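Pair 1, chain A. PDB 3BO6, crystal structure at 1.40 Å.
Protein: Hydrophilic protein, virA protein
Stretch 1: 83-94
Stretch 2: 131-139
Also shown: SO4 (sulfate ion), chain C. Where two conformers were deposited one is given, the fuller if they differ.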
# COMPACT_ATOMS: atom_id res chain seq x y z
N LYS A 83 -4.28 -3.01 3.78
CA LYS A 83 -3.87 -1.84 3.01
C LYS A 83 -2.75 -1.09 3.72
O LYS A 83 -2.62 -1.12 4.96
CB LYS A 83 -5.06 -0.92 2.73
CG LYS A 83 -5.59 -0.18 3.95
CD LYS A 83 -7.07 0.26 3.76
CE LYS A 83 -7.24 1.24 2.62
NZ LYS A 83 -8.69 1.57 2.43
N PHE A 84 -1.94 -0.42 2.92
CA PHE A 84 -0.92 0.47 3.43
C PHE A 84 -1.20 1.90 3.05
O PHE A 84 -1.77 2.16 1.99
CB PHE A 84 0.46 0.13 2.85
CG PHE A 84 0.95 -1.24 3.18
CD1 PHE A 84 1.03 -2.22 2.19
CD2 PHE A 84 1.40 -1.54 4.45
CE1 PHE A 84 1.52 -3.49 2.47
CE2 PHE A 84 1.90 -2.81 4.75
CZ PHE A 84 1.94 -3.79 3.75
N HIS A 85 -0.75 2.82 3.88
CA HIS A 85 -0.69 4.22 3.50
C HIS A 85 0.77 4.62 3.49
O HIS A 85 1.61 3.99 4.16
CB HIS A 85 -1.44 5.07 4.51
CG HIS A 85 -2.90 4.77 4.57
ND1 HIS A 85 -3.50 4.19 5.67
CD2 HIS A 85 -3.89 4.98 3.67
CE1 HIS A 85 -4.79 4.05 5.44
NE2 HIS A 85 -5.06 4.53 4.24
N ILE A 86 1.08 5.66 2.72
CA ILE A 86 2.39 6.28 2.71
C ILE A 86 2.22 7.75 3.05
O ILE A 86 1.40 8.44 2.43
CB ILE A 86 3.08 6.17 1.33
CG1 ILE A 86 3.03 4.72 0.82
CG2 ILE A 86 4.54 6.66 1.43
CD1 ILE A 86 3.65 4.54 -0.57
N SER A 87 2.95 8.23 4.06
CA SER A 87 2.82 9.61 4.53
C SER A 87 4.10 10.40 4.27
O SER A 87 5.17 10.06 4.80
CB SER A 87 2.51 9.65 6.03
OG SER A 87 1.31 8.97 6.30
N VAL A 88 3.98 11.44 3.45
CA VAL A 88 5.07 12.40 3.27
C VAL A 88 4.62 13.79 3.69
O VAL A 88 3.43 14.03 3.96
CB VAL A 88 5.59 12.40 1.82
CG1 VAL A 88 6.11 11.02 1.42
CG2 VAL A 88 4.52 12.88 0.85
N GLN A 89 5.56 14.72 3.77
CA GLN A 89 5.19 16.10 4.07
C GLN A 89 4.20 16.61 3.01
O GLN A 89 4.38 16.38 1.82
CB GLN A 89 6.45 16.97 4.14
CG GLN A 89 6.30 18.20 5.03
CD GLN A 89 5.59 19.32 4.32
OE1 GLN A 89 5.76 19.50 3.12
NE2 GLN A 89 4.77 20.07 5.05
N ARG A 90 3.15 17.30 3.47
CA ARG A 90 2.05 17.73 2.60
C ARG A 90 2.48 18.40 1.30
O ARG A 90 1.91 18.14 0.26
CB ARG A 90 1.11 18.65 3.39
CG ARG A 90 -0.11 19.15 2.60
CD ARG A 90 -1.08 19.95 3.49
NE ARG A 90 -0.44 21.09 4.15
CZ ARG A 90 -0.92 21.69 5.23
NH1 ARG A 90 -2.06 21.27 5.77
NH2 ARG A 90 -0.28 22.72 5.76
N GLU A 91 3.49 19.26 1.36
CA GLU A 91 3.93 20.00 0.18
C GLU A 91 4.84 19.20 -0.77
O GLU A 91 5.23 19.70 -1.84
CB GLU A 91 4.61 21.32 0.61
CG GLU A 91 3.63 22.42 1.07
CD GLU A 91 3.08 22.20 2.47
OE1 GLU A 91 3.86 21.89 3.38
OE2 GLU A 91 1.85 22.35 2.66
N GLN A 92 5.18 17.98 -0.37
CA GLN A 92 6.14 17.15 -1.13
C GLN A 92 5.49 15.99 -1.90
O GLN A 92 6.19 15.12 -2.42
CB GLN A 92 7.24 16.63 -0.20
CG GLN A 92 8.12 17.75 0.37
CD GLN A 92 9.16 17.26 1.36
OE1 GLN A 92 9.32 16.07 1.56
NE2 GLN A 92 9.85 18.20 2.01
N VAL A 93 4.17 15.96 -2.01
CA VAL A 93 3.52 14.86 -2.71
C VAL A 93 3.98 14.67 -4.17
O VAL A 93 4.27 13.55 -4.58
CB VAL A 93 1.99 14.92 -2.58
CG1 VAL A 93 1.34 13.83 -3.39
CG2 VAL A 93 1.60 14.79 -1.11
N PRO A 94 4.07 15.75 -4.97
CA PRO A 94 4.54 15.52 -6.34
C PRO A 94 5.96 14.93 -6.38
O PRO A 94 6.22 14.05 -7.21
CB PRO A 94 4.50 16.93 -6.97
CG PRO A 94 3.46 17.62 -6.21
CD PRO A 94 3.60 17.13 -4.78
N GLY A 131 -0.88 13.49 5.61
CA GLY A 131 -0.17 12.23 5.48
C GLY A 131 -1.05 11.32 4.66
O GLY A 131 -2.02 11.77 4.04
N ALA A 132 -0.73 10.03 4.65
CA ALA A 132 -1.51 9.01 3.96
C ALA A 132 -1.96 9.47 2.57
O ALA A 132 -3.11 9.24 2.18
CB ALA A 132 -2.73 8.61 4.80
N GLN A 133 -1.05 10.10 1.84
CA GLN A 133 -1.37 10.59 0.50
C GLN A 133 -1.30 9.49 -0.55
O GLN A 133 -1.76 9.68 -1.69
CB GLN A 133 -0.46 11.76 0.12
CG GLN A 133 -0.53 12.91 1.11
CD GLN A 133 0.63 12.92 2.09
OE1 GLN A 133 1.32 11.91 2.28
NE2 GLN A 133 0.84 14.06 2.74
N PHE A 134 -0.72 8.35 -0.21
CA PHE A 134 -0.79 7.17 -1.07
C PHE A 134 -1.48 6.06 -0.32
O PHE A 134 -1.21 5.85 0.87
CB PHE A 134 0.61 6.67 -1.47
CG PHE A 134 1.45 7.68 -2.22
CD1 PHE A 134 1.68 7.53 -3.58
CD2 PHE A 134 2.03 8.74 -1.55
CE1 PHE A 134 2.47 8.47 -4.27
CE2 PHE A 134 2.79 9.68 -2.23
CZ PHE A 134 3.02 9.53 -3.57
N THR A 135 -2.37 5.34 -0.99
CA THR A 135 -3.02 4.16 -0.43
C THR A 135 -2.73 2.98 -1.35
O THR A 135 -2.97 3.05 -2.54
CB THR A 135 -4.53 4.39 -0.33
OG1 THR A 135 -4.78 5.52 0.52
CG2 THR A 135 -5.22 3.15 0.24
N LEU A 136 -2.19 1.90 -0.78
CA LEU A 136 -1.85 0.69 -1.52
C LEU A 136 -2.75 -0.44 -1.07
O LEU A 136 -2.81 -0.74 0.13
CB LEU A 136 -0.39 0.27 -1.24
CG LEU A 136 0.71 1.33 -1.28
CD1 LEU A 136 2.04 0.71 -0.89
CD2 LEU A 136 0.80 1.93 -2.66
N TYR A 137 -3.43 -1.09 -2.01
CA TYR A 137 -4.33 -2.20 -1.69
C TYR A 137 -3.65 -3.53 -1.92
O TYR A 137 -3.22 -3.84 -3.04
CB TYR A 137 -5.60 -2.10 -2.54
CG TYR A 137 -6.34 -0.80 -2.33
CD1 TYR A 137 -7.28 -0.68 -1.32
CD2 TYR A 137 -6.07 0.30 -3.10
CE1 TYR A 137 -7.97 0.53 -1.13
CE2 TYR A 137 -6.73 1.49 -2.92
CZ TYR A 137 -7.67 1.61 -1.94
OH TYR A 137 -8.29 2.84 -1.83
N VAL A 138 -3.52 -4.32 -0.85
CA VAL A 138 -2.86 -5.62 -0.93
C VAL A 138 -3.95 -6.66 -1.16
O VAL A 138 -5.03 -6.57 -0.58
CB VAL A 138 -2.12 -5.94 0.38
CG1 VAL A 138 -1.32 -7.22 0.21
CG2 VAL A 138 -1.21 -4.78 0.77
N LYS A 139 -3.67 -7.62 -2.04
CA LYS A 139 -4.60 -8.73 -2.27
C LYS A 139 -3.82 -10.04 -2.15
O LYS A 139 -2.68 -10.11 -2.59
CB LYS A 139 -5.17 -8.65 -3.68
CG LYS A 139 -5.99 -7.40 -3.98
CD LYS A 139 -5.97 -7.11 -5.48
CE LYS A 139 -6.46 -8.29 -6.32
NZ LYS A 139 -6.27 -8.04 -7.80
S SO4 C . -8.57 4.44 4.52
O1 SO4 C . -7.81 4.29 5.78
O2 SO4 C . -9.57 3.39 4.41
O3 SO4 C . -9.23 5.74 4.52
O4 SO4 C . -7.66 4.33 3.38
O HOH W 1 -9.36 3.30 0.38

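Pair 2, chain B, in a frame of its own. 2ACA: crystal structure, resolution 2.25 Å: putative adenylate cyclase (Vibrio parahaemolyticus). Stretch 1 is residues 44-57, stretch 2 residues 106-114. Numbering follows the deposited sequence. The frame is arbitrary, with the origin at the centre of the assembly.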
# COMPACT_ATOMS: atom_id res chain seq x y z
N SER B 44 -2.96 -10.66 -12.31
CA SER B 44 -4.27 -10.02 -12.36
C SER B 44 -4.06 -8.54 -12.13
O SER B 44 -3.27 -8.14 -11.26
CB SER B 44 -5.18 -10.58 -11.27
OG SER B 44 -5.34 -11.98 -11.41
N ASP B 45 -4.74 -7.72 -12.91
CA ASP B 45 -4.65 -6.28 -12.76
C ASP B 45 -6.04 -5.68 -12.62
O ASP B 45 -6.98 -6.07 -13.33
CB ASP B 45 -3.91 -5.64 -13.94
CG ASP B 45 -2.44 -6.02 -13.98
OD1 ASP B 45 -2.12 -7.10 -14.52
OD2 ASP B 45 -1.60 -5.25 -13.47
N TRP B 46 -6.17 -4.75 -11.69
CA TRP B 46 -7.42 -4.05 -11.44
C TRP B 46 -7.13 -2.58 -11.63
O TRP B 46 -6.37 -2.00 -10.85
CB TRP B 46 -7.88 -4.29 -10.01
CG TRP B 46 -8.38 -5.66 -9.73
CD1 TRP B 46 -9.67 -6.09 -9.82
CD2 TRP B 46 -7.61 -6.79 -9.27
NE1 TRP B 46 -9.76 -7.41 -9.44
CE2 TRP B 46 -8.51 -7.86 -9.10
CE3 TRP B 46 -6.25 -6.99 -8.99
CZ2 TRP B 46 -8.09 -9.12 -8.66
CZ3 TRP B 46 -5.84 -8.24 -8.55
CH2 TRP B 46 -6.76 -9.29 -8.38
N PHE B 47 -7.71 -1.96 -12.65
CA PHE B 47 -7.50 -0.54 -12.90
C PHE B 47 -8.61 0.26 -12.22
O PHE B 47 -9.79 -0.11 -12.30
CB PHE B 47 -7.51 -0.24 -14.40
CG PHE B 47 -6.40 -0.90 -15.15
CD1 PHE B 47 -6.34 -2.29 -15.25
CD2 PHE B 47 -5.39 -0.14 -15.75
CE1 PHE B 47 -5.29 -2.92 -15.93
CE2 PHE B 47 -4.34 -0.75 -16.43
CZ PHE B 47 -4.29 -2.14 -16.52
N TYR B 48 -8.23 1.36 -11.57
CA TYR B 48 -9.20 2.20 -10.86
C TYR B 48 -9.25 3.64 -11.34
O TYR B 48 -8.29 4.17 -11.91
CB TYR B 48 -8.90 2.24 -9.37
CG TYR B 48 -9.09 0.94 -8.65
CD1 TYR B 48 -8.15 -0.07 -8.74
CD2 TYR B 48 -10.22 0.72 -7.87
CE1 TYR B 48 -8.32 -1.27 -8.08
CE2 TYR B 48 -10.40 -0.47 -7.20
CZ TYR B 48 -9.45 -1.46 -7.31
OH TYR B 48 -9.62 -2.65 -6.65
N ASP B 49 -10.39 4.27 -11.07
CA ASP B 49 -10.60 5.67 -11.40
C ASP B 49 -11.90 6.14 -10.74
O ASP B 49 -12.70 5.33 -10.28
CB ASP B 49 -10.67 5.89 -12.91
CG ASP B 49 -10.24 7.30 -13.32
OD1 ASP B 49 -10.30 8.20 -12.45
OD2 ASP B 49 -9.84 7.51 -14.48
N THR B 50 -12.10 7.45 -10.70
CA THR B 50 -13.31 8.01 -10.10
C THR B 50 -14.45 7.92 -11.10
O THR B 50 -14.26 7.48 -12.24
CB THR B 50 -13.10 9.49 -9.73
OG1 THR B 50 -12.90 10.25 -10.93
CG2 THR B 50 -11.88 9.65 -8.83
N PRO B 51 -15.67 8.31 -10.68
CA PRO B 51 -16.81 8.25 -11.60
C PRO B 51 -16.62 9.05 -12.88
O PRO B 51 -16.95 8.57 -13.97
CB PRO B 51 -17.96 8.77 -10.74
CG PRO B 51 -17.59 8.26 -9.37
CD PRO B 51 -16.11 8.61 -9.31
N GLN B 52 -16.09 10.27 -12.79
CA GLN B 52 -15.89 11.07 -13.99
C GLN B 52 -14.60 10.72 -14.73
O GLN B 52 -14.24 11.39 -15.70
CB GLN B 52 -15.93 12.58 -13.68
CG GLN B 52 -14.90 13.06 -12.68
CD GLN B 52 -15.45 13.11 -11.27
OE1 GLN B 52 -16.39 13.86 -10.99
NE2 GLN B 52 -14.88 12.31 -10.38
N ARG B 53 -13.92 9.67 -14.28
CA ARG B 53 -12.69 9.21 -14.92
C ARG B 53 -11.60 10.27 -14.92
O ARG B 53 -10.91 10.48 -15.92
CB ARG B 53 -13.00 8.78 -16.35
CG ARG B 53 -14.03 7.65 -16.44
CD ARG B 53 -13.46 6.36 -15.87
NE ARG B 53 -14.37 5.22 -16.03
CZ ARG B 53 -15.42 4.97 -15.27
NH1 ARG B 53 -15.73 5.78 -14.26
NH2 ARG B 53 -16.17 3.90 -15.50
N THR B 54 -11.44 10.92 -13.77
CA THR B 54 -10.45 11.99 -13.57
C THR B 54 -9.00 11.60 -13.87
O THR B 54 -8.27 12.35 -14.53
CB THR B 54 -10.57 12.52 -12.13
OG1 THR B 54 -11.89 13.03 -11.95
CG2 THR B 54 -9.54 13.61 -11.85
N LEU B 55 -8.58 10.45 -13.37
CA LEU B 55 -7.22 9.99 -13.61
C LEU B 55 -6.98 9.75 -15.11
O LEU B 55 -5.92 10.09 -15.64
CB LEU B 55 -6.95 8.72 -12.82
CG LEU B 55 -6.96 8.94 -11.30
CD1 LEU B 55 -6.81 7.62 -10.59
CD2 LEU B 55 -5.84 9.90 -10.93
N THR B 56 -7.96 9.16 -15.79
CA THR B 56 -7.82 8.88 -17.21
C THR B 56 -7.73 10.16 -18.04
O THR B 56 -6.98 10.23 -19.01
CB THR B 56 -8.99 8.01 -17.72
OG1 THR B 56 -9.06 6.81 -16.94
CG2 THR B 56 -8.77 7.62 -19.18
N GLN B 57 -8.47 11.19 -17.65
CA GLN B 57 -8.45 12.46 -18.37
C GLN B 57 -7.12 13.18 -18.20
O GLN B 57 -6.71 13.97 -19.05
CB GLN B 57 -9.57 13.37 -17.86
CG GLN B 57 -10.95 12.78 -17.97
CD GLN B 57 -11.98 13.61 -17.24
OE1 GLN B 57 -13.16 13.25 -17.17
NE2 GLN B 57 -11.54 14.73 -16.67
N GLU B 106 -13.39 3.34 -8.35
CA GLU B 106 -14.09 2.14 -8.81
C GLU B 106 -13.29 1.42 -9.90
O GLU B 106 -12.58 2.05 -10.69
CB GLU B 106 -15.48 2.50 -9.34
CG GLU B 106 -15.48 3.56 -10.43
CD GLU B 106 -16.88 3.90 -10.91
OE1 GLU B 106 -17.80 4.03 -10.07
OE2 GLU B 106 -17.07 4.05 -12.14
N VAL B 107 -13.40 0.09 -9.95
CA VAL B 107 -12.70 -0.69 -10.95
C VAL B 107 -13.25 -0.34 -12.33
O VAL B 107 -14.43 -0.54 -12.60
CB VAL B 107 -12.90 -2.21 -10.74
CG1 VAL B 107 -12.11 -2.98 -11.79
CG2 VAL B 107 -12.43 -2.62 -9.35
N ILE B 108 -12.42 0.21 -13.20
CA ILE B 108 -12.89 0.55 -14.53
C ILE B 108 -12.42 -0.52 -15.49
O ILE B 108 -12.70 -0.48 -16.68
CB ILE B 108 -12.36 1.92 -14.97
CG1 ILE B 108 -10.83 1.87 -15.07
CG2 ILE B 108 -12.80 2.98 -13.96
CD1 ILE B 108 -10.20 3.18 -15.49
N GLN B 109 -11.70 -1.50 -14.95
CA GLN B 109 -11.17 -2.59 -15.77
C GLN B 109 -10.35 -3.58 -14.95
O GLN B 109 -9.63 -3.20 -14.02
CB GLN B 109 -10.31 -2.00 -16.90
CG GLN B 109 -9.52 -3.00 -17.69
CD GLN B 109 -8.72 -2.35 -18.81
OE1 GLN B 109 -9.26 -2.01 -19.87
NE2 GLN B 109 -7.42 -2.16 -18.57
N CYS B 110 -10.49 -4.85 -15.30
CA CYS B 110 -9.75 -5.92 -14.64
C CYS B 110 -9.19 -6.81 -15.74
O CYS B 110 -9.74 -6.87 -16.83
CB CYS B 110 -10.66 -6.71 -13.70
SG CYS B 110 -12.26 -7.18 -14.37
N SER B 111 -8.09 -7.50 -15.45
CA SER B 111 -7.48 -8.36 -16.45
C SER B 111 -6.61 -9.44 -15.85
O SER B 111 -6.13 -9.32 -14.72
CB SER B 111 -6.64 -7.52 -17.40
OG SER B 111 -5.60 -6.85 -16.69
N LYS B 112 -6.40 -10.49 -16.64
CA LYS B 112 -5.56 -11.63 -16.26
C LYS B 112 -4.62 -11.94 -17.41
O LYS B 112 -4.95 -11.70 -18.57
CB LYS B 112 -6.41 -12.87 -15.97
CG LYS B 112 -7.31 -12.77 -14.75
CD LYS B 112 -7.81 -14.14 -14.34
CE LYS B 112 -8.78 -14.07 -13.16
NZ LYS B 112 -10.07 -13.41 -13.52
N LYS B 113 -3.45 -12.47 -17.10
CA LYS B 113 -2.48 -12.81 -18.13
C LYS B 113 -1.44 -13.68 -17.45
O LYS B 113 -1.31 -13.65 -16.22
CB LYS B 113 -1.81 -11.54 -18.68
CG LYS B 113 -0.69 -11.02 -17.80
CD LYS B 113 -0.58 -9.50 -17.75
CE LYS B 113 0.01 -8.90 -19.00
NZ LYS B 113 -0.98 -8.87 -20.09
N ILE B 114 -0.72 -14.48 -18.24
CA ILE B 114 0.32 -15.34 -17.71
C ILE B 114 1.61 -14.56 -17.96
O ILE B 114 1.85 -14.10 -19.08
CB ILE B 114 0.35 -16.70 -18.44
CG1 ILE B 114 -1.03 -17.38 -18.32
CG2 ILE B 114 1.41 -17.61 -17.84
CD1 ILE B 114 -1.48 -17.64 -16.87
O HOH W 2 -3.33 -8.93 -15.94

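Two antiparallel strands make the same backbone frame in both pairs; 14 central residues superpose with an RMSD of 0.9 Å. The chain of stretch 2 enters its strand through a loop in pair 1 and round a corner at I108(B), from a short strand, in pair 2. The strand axes approach to 4.6 Å in each, at 160° in pair 1 and 164° in pair 2, and each contact buries 826 Å². F84(A) matches D45(B), I86(A) matches F47(B), and across from them L136(A) matches S111(B) and F134(A) matches Q109(B).

The ladders run alike. In pair 1, F84(A) N donates to L136(A) O (2.9 Å), L136(A) N to F84(A) O (2.8 Å) and I86(A) N to F134(A) O (3.0 Å). In pair 2, D45(B) N reaches S111(B) O (2.8 Å), S111(B) N reaches D45(B) O (2.8 Å) and F47(B) N reaches Q109(B) O (2.7 Å). At the corner, I108(B) N gives F47(B) O a good bond of 2.8 Å, and the register slips by one in a beta bulge; its match Q133(A), a loop residue just before the strand, also brings N to I86(A) O at 3.0 Å, but this bond is weak, with an angle of 121°.

In the segment leading in, the solutions diverge. Pair 2 keeps pairing backbones: D49(B) N to E106(B) O (3.1 Å) and E106(B) N to D49(B) O (2.9 Å). In pair 1 the side-chain amide of Q133(A) makes the equivalent two bonds with V88(A), the match of D49(B), accepting from V88(A) N at OE1 (2.9 Å) and donating from NE2 to V88(A) O (2.9 Å), while S87(A) OG accepts a hydrogen bond from A132(A) N (2.8 Å). The apolar I108(B) instead lays CG2 over one face of the R53(B) guanidinium, 3.4 Å from NE, and R53(B) NH1 forms a salt bridge with E106(B) OE2 (3.0 Å). G131(A), matching E106(B), has no side chain; an ideal CB there would clash with S87(A) OG at 2.9 Å.

On the face carrying F84(A) and I86(A), pair 1 is greasy: F84(A) CE1 lies 3.5 Å from V138(A) CG2, and I86(A) CB 3.8 Å from F134(A) CB. The matching face of pair 2 is mixed. Q109(B) NE2 sits over one face of the F47(B) ring, 3.5 Å from CE1, and water 2 links D45(B) OD1 (2.6 Å) with S111(B) OG (3.2 Å).

The face of K83(A) and H85(A) differs at the matched position H85(A)/W46(B). K83(A) NZ and H85(A) NE2 bind a sulfate, probably from the crystallisation liquor, at O2 (2.8 Å) and O4 (2.7 Å) respectively, whereas W46(B) brings CD1 to 4.1 Å from C110(B) CB.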